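Local coordinates for CaaX farnesyltransferase alpha subunit Ram2 (Aspergillus fumigatus, PDB 4L9P), which forms the alpha subunit of a two-chain protein prenyltransferase that probably attaches farnesyl, and perhaps geranylgeranyl, groups to proteins ending in a CaaX sequence, at residues Asn67-Arg72 and Leu98-Lys103; Pro23-Ile28 and Ala73-Gly78. The protein carries 1 engineered substitution. All coordinates share one frame; numbering follows the deposited sequence.

Contact 1: Asn67-Arg72 and Leu98-Lys103; sequences NEMSER and LFALGK
Met69 and Ala100 have the nearest CA atoms of the two segments, 6.6 Å apart, where the loop entering helix 71-83 passes the C-terminal end of helix 88-100. The touching parts run 24° from parallel. Each segment holds a Schellman motif, with Asn67 and Gly102 turning out of their helices at positive phi, and Ser70 is the N-cap of helix 71-83, its OG bonded to the backbone N of Ala73. The bend of Met69 at chi2 (-75°) folds SD back beside Ala100 CB, 3.7 Å away, after which the end of the chain leads away. Leu101 divides its two methyls over the opposing backbone: CD2 sits against Met69 O, while CD1 packs 3.6 Å from Ser70 C. Beyond them Glu71 and Lys103 reach tip to tip, Lys103 NZ meeting the syn lone pair of Glu71 OE2 at 2.9 Å in a salt bridge. Behind this surface Glu68 ties down its own loop. Arg72 grips its carboxylate side-on, with Arg72 NE 2.7 Å from Glu68 OE2. Arg72 NH2 reaches Glu68 OE1 in a nearly straight bond (175°), and Ser70 OG takes the anti lone pair of Glu68 OE2. Two donors thus hold OE2 and fix the carboxylate. The whole joins the start and finish of a helical hairpin, as in the alpha-alpha repeats of prenyltransferase alpha subunits, related to tetratricopeptide repeats.

Contact 2: Pro23-Ile28 and Ala73-Gly78; sequences PEWASI and ALRLTG
Glu24 and Arg75 meet at about a right angle, joining the short 3-10 segment 23-25 to helix 71-83 by a salt bridge. Arg75 NH2 donates to Glu24 OE1 over 2.8 Å with an N-H...O angle of 152°. The Glu24 chain bends at chi2, which brings CD round toward Arg75. The oxygen lies near the guanidinium plane, at its edge, yet the nitrogen approaches from above the carboxylate plane, the two planes being turned 61° apart. Arg75 bends at chi3 (-46°), which turns NE out of the line of the extended carbons. From there NE donates to a water, 3.2 Å from its oxygen, and Trp25 NE1 donates to the same water at 3.1 Å. The water lies in the plane of both flat groups, at their edges, so one molecule links the indole N-H to the guanidinium and satisfies the buried tryptophan's polar atom. Trp25 has CG anti to its carbonyl carbon, which carries CG toward the helix. The benzo end packs on the Leu76 side chain: CH2 is 3.8 Å from Leu76 CD2, and CZ2 is 3.9 Å from Leu76 CB, the two side chains crossing at a slant. The backbone N of Ala73 is also near, 4.1 Å from Trp25 CH2. Tyr19 meets the indole edge-to-face, and Tyr59 and Val63 of helix 51-65 also pack on it. The N-terminal 3-10 segment and turn thus pack, through Trp25, against helices 51-65 and 71-83 at the start of the alpha-alpha array.

How the contacts relate
Both contacts use helix 71-83, contact 1 at its N-terminal end and contact 2 in the turns that follow, with centres 12 Å apart. Arg72 joins them: its NH1 probably hydrogen-bonds Glu24 O at 2.8 Å and Ser27 OG at 3.0 Å. The guanidinium therefore ties loop 23-28 to the loop that leads into the helix. Packing adds to this, with Arg72 O 3.2 Å from Trp25 CZ2 and Glu68 OE1 3.7 Å from Ile28 CD1. The centres of contacts 1 and 2 lie about 32 and about 37 Å from the centre of the chain, toward one end of the helical array, and no other protein chain touches their segments.

Contact 1: Asn67-Arg72 and Leu98-Lys103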
# COMPACT_ATOMS: atom_id res chain seq x y z
N ASN A 67 -31.74 -7.48 12.68
CA ASN A 67 -30.76 -7.53 13.75
C ASN A 67 -30.88 -8.83 14.55
O ASN A 67 -30.73 -8.85 15.77
CB ASN A 67 -30.85 -6.29 14.66
CG ASN A 67 -29.56 -6.05 15.45
OD1 ASN A 67 -28.45 -6.29 14.96
ND2 ASN A 67 -29.70 -5.63 16.69
N GLU A 68 -31.12 -9.93 13.83
CA GLU A 68 -31.35 -11.22 14.45
C GLU A 68 -30.07 -11.84 14.97
O GLU A 68 -29.07 -11.97 14.18
CB GLU A 68 -31.99 -12.17 13.45
CG GLU A 68 -32.20 -13.56 14.05
CD GLU A 68 -32.97 -14.51 13.13
OE1 GLU A 68 -33.97 -14.09 12.51
OE2 GLU A 68 -32.56 -15.69 13.03
N MET A 69 -30.03 -12.14 16.25
CA MET A 69 -28.91 -12.81 16.92
C MET A 69 -29.39 -14.18 17.28
O MET A 69 -30.17 -14.33 18.23
CB MET A 69 -28.49 -12.06 18.19
CG MET A 69 -28.11 -10.56 17.97
SD MET A 69 -26.51 -10.36 17.18
CE MET A 69 -26.99 -9.78 15.59
N SER A 70 -29.02 -15.19 16.50
CA SER A 70 -29.60 -16.51 16.68
C SER A 70 -28.64 -17.58 16.23
O SER A 70 -27.70 -17.33 15.45
CB SER A 70 -30.87 -16.58 15.83
OG SER A 70 -30.54 -16.66 14.45
N GLU A 71 -28.85 -18.79 16.66
CA GLU A 71 -28.07 -19.91 16.16
C GLU A 71 -28.24 -20.14 14.66
O GLU A 71 -27.24 -20.46 13.96
CB GLU A 71 -28.44 -21.19 16.93
CG GLU A 71 -28.05 -21.14 18.40
CD GLU A 71 -26.57 -21.30 18.64
OE1 GLU A 71 -25.81 -21.65 17.71
OE2 GLU A 71 -26.15 -21.06 19.80
N ARG A 72 -29.45 -20.02 14.12
CA ARG A 72 -29.61 -20.21 12.68
C ARG A 72 -28.80 -19.15 11.92
O ARG A 72 -28.20 -19.47 10.90
CB ARG A 72 -31.10 -20.24 12.22
CG ARG A 72 -31.84 -18.93 12.37
CD ARG A 72 -33.31 -19.06 11.81
NE ARG A 72 -33.93 -17.77 11.96
CZ ARG A 72 -35.22 -17.57 11.85
NH1 ARG A 72 -36.00 -18.62 11.55
NH2 ARG A 72 -35.70 -16.35 12.02
N LEU A 98 -21.77 -14.02 17.84
CA LEU A 98 -21.00 -14.79 18.80
C LEU A 98 -21.00 -14.11 20.15
O LEU A 98 -21.19 -14.76 21.15
CB LEU A 98 -19.55 -14.90 18.31
CG LEU A 98 -19.37 -15.77 17.08
CD1 LEU A 98 -17.94 -15.51 16.50
CD2 LEU A 98 -19.50 -17.24 17.46
N PHE A 99 -20.76 -12.79 20.18
CA PHE A 99 -20.79 -12.09 21.45
C PHE A 99 -22.21 -12.02 22.05
O PHE A 99 -22.40 -12.28 23.26
CB PHE A 99 -20.14 -10.74 21.30
CG PHE A 99 -18.65 -10.83 21.24
CD1 PHE A 99 -17.90 -11.08 22.41
CD2 PHE A 99 -17.98 -10.68 20.05
CE1 PHE A 99 -16.49 -11.18 22.36
CE2 PHE A 99 -16.58 -10.75 20.01
CZ PHE A 99 -15.86 -11.01 21.15
N ALA A 100 -23.22 -11.71 21.21
CA ALA A 100 -24.60 -11.58 21.73
C ALA A 100 -25.12 -12.88 22.33
O ALA A 100 -25.89 -12.87 23.33
CB ALA A 100 -25.48 -11.12 20.64
N LEU A 101 -24.74 -14.02 21.79
CA LEU A 101 -25.23 -15.30 22.30
C LEU A 101 -24.32 -15.93 23.36
O LEU A 101 -24.64 -17.01 23.88
CB LEU A 101 -25.40 -16.30 21.17
CG LEU A 101 -26.41 -15.91 20.10
CD1 LEU A 101 -26.50 -17.03 19.07
CD2 LEU A 101 -27.79 -15.59 20.71
N GLY A 102 -23.21 -15.26 23.69
CA GLY A 102 -22.28 -15.83 24.64
C GLY A 102 -21.73 -17.15 24.15
O GLY A 102 -21.57 -18.09 24.94
N LYS A 103 -21.43 -17.24 22.84
CA LYS A 103 -20.89 -18.50 22.33
C LYS A 103 -19.49 -18.78 22.89
O LYS A 103 -18.72 -17.85 23.26
CB LYS A 103 -20.77 -18.40 20.79
CG LYS A 103 -22.13 -18.20 20.10
CD LYS A 103 -23.13 -19.39 20.41
CE LYS A 103 -22.57 -20.74 19.87
NZ LYS A 103 -23.43 -21.93 20.25

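Contact 2: Pro23-Ile28 and Ala73-Gly78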
# COMPACT_ATOMS: atom_id res chain seq x y z
N PRO A 23 -37.82 -25.87 7.50
CA PRO A 23 -38.71 -25.19 8.44
C PRO A 23 -38.03 -24.34 9.54
O PRO A 23 -38.68 -23.47 10.15
CB PRO A 23 -39.50 -26.36 9.09
CG PRO A 23 -38.71 -27.53 8.84
CD PRO A 23 -37.84 -27.34 7.60
N GLU A 24 -36.71 -24.56 9.75
CA GLU A 24 -35.93 -23.75 10.67
C GLU A 24 -35.92 -22.28 10.24
O GLU A 24 -35.77 -21.40 11.06
CB GLU A 24 -34.47 -24.20 10.57
CG GLU A 24 -34.09 -25.23 11.54
CD GLU A 24 -33.73 -24.59 12.86
OE1 GLU A 24 -32.91 -23.66 12.86
OE2 GLU A 24 -34.28 -25.04 13.88
N TRP A 25 -36.13 -22.06 8.96
CA TRP A 25 -36.03 -20.74 8.33
C TRP A 25 -37.39 -20.24 7.92
O TRP A 25 -37.52 -19.19 7.28
CB TRP A 25 -35.08 -20.84 7.12
CG TRP A 25 -33.65 -20.86 7.57
CD1 TRP A 25 -32.84 -21.96 7.75
CD2 TRP A 25 -32.91 -19.73 7.99
NE1 TRP A 25 -31.60 -21.56 8.22
CE2 TRP A 25 -31.63 -20.20 8.39
CE3 TRP A 25 -33.21 -18.38 8.08
CZ2 TRP A 25 -30.63 -19.33 8.86
CZ3 TRP A 25 -32.19 -17.50 8.51
CH2 TRP A 25 -30.94 -18.01 8.91
N ALA A 26 -38.44 -21.01 8.25
CA ALA A 26 -39.76 -20.58 7.81
C ALA A 26 -40.22 -19.23 8.34
O ALA A 26 -40.94 -18.55 7.64
CB ALA A 26 -40.83 -21.69 8.17
N SER A 27 -39.82 -18.85 9.56
CA SER A 27 -40.33 -17.64 10.24
C SER A 27 -39.79 -16.33 9.67
O SER A 27 -40.18 -15.27 10.18
CB SER A 27 -40.13 -17.70 11.78
OG SER A 27 -38.72 -17.56 12.15
N ILE A 28 -38.93 -16.39 8.64
CA ILE A 28 -38.36 -15.16 8.08
C ILE A 28 -38.36 -15.20 6.55
O ILE A 28 -38.15 -16.24 5.98
CB ILE A 28 -36.98 -14.86 8.71
CG1 ILE A 28 -36.61 -13.38 8.50
CG2 ILE A 28 -35.92 -15.80 8.18
CD1 ILE A 28 -35.31 -12.97 9.25
N ALA A 73 -28.83 -17.91 12.39
CA ALA A 73 -28.07 -16.84 11.72
C ALA A 73 -26.59 -17.14 11.80
O ALA A 73 -25.86 -16.90 10.81
CB ALA A 73 -28.40 -15.49 12.38
N LEU A 74 -26.14 -17.66 12.93
CA LEU A 74 -24.72 -18.02 13.05
C LEU A 74 -24.33 -19.09 12.01
O LEU A 74 -23.33 -18.96 11.30
CB LEU A 74 -24.39 -18.43 14.50
CG LEU A 74 -22.91 -18.78 14.78
CD1 LEU A 74 -22.01 -17.52 14.59
CD2 LEU A 74 -22.80 -19.35 16.21
N ARG A 75 -25.12 -20.14 11.87
CA ARG A 75 -24.89 -21.19 10.86
C ARG A 75 -24.93 -20.61 9.44
O ARG A 75 -24.06 -20.91 8.60
CB ARG A 75 -25.96 -22.28 10.97
CG ARG A 75 -25.82 -23.15 12.20
CD ARG A 75 -26.70 -24.45 12.08
NE ARG A 75 -28.08 -24.21 11.60
CZ ARG A 75 -29.12 -23.91 12.38
NH1 ARG A 75 -28.99 -23.85 13.71
NH2 ARG A 75 -30.31 -23.71 11.82
N LEU A 76 -25.81 -19.64 9.22
CA LEU A 76 -25.90 -19.00 7.90
C LEU A 76 -24.58 -18.25 7.59
O LEU A 76 -24.07 -18.29 6.47
CB LEU A 76 -27.06 -17.98 7.93
CG LEU A 76 -27.19 -17.11 6.67
CD1 LEU A 76 -27.33 -17.93 5.37
CD2 LEU A 76 -28.34 -16.13 6.80
N THR A 77 -24.07 -17.53 8.57
CA THR A 77 -22.79 -16.84 8.32
C THR A 77 -21.66 -17.83 7.99
O THR A 77 -20.84 -17.53 7.13
CB THR A 77 -22.34 -15.95 9.49
OG1 THR A 77 -21.98 -16.71 10.67
CG2 THR A 77 -23.35 -14.83 9.79
N GLY A 78 -21.63 -18.99 8.62
CA GLY A 78 -20.60 -19.97 8.32
C GLY A 78 -20.77 -20.52 6.90
O GLY A 78 -19.77 -20.77 6.20
O HOH W 1 -29.26 -23.56 8.65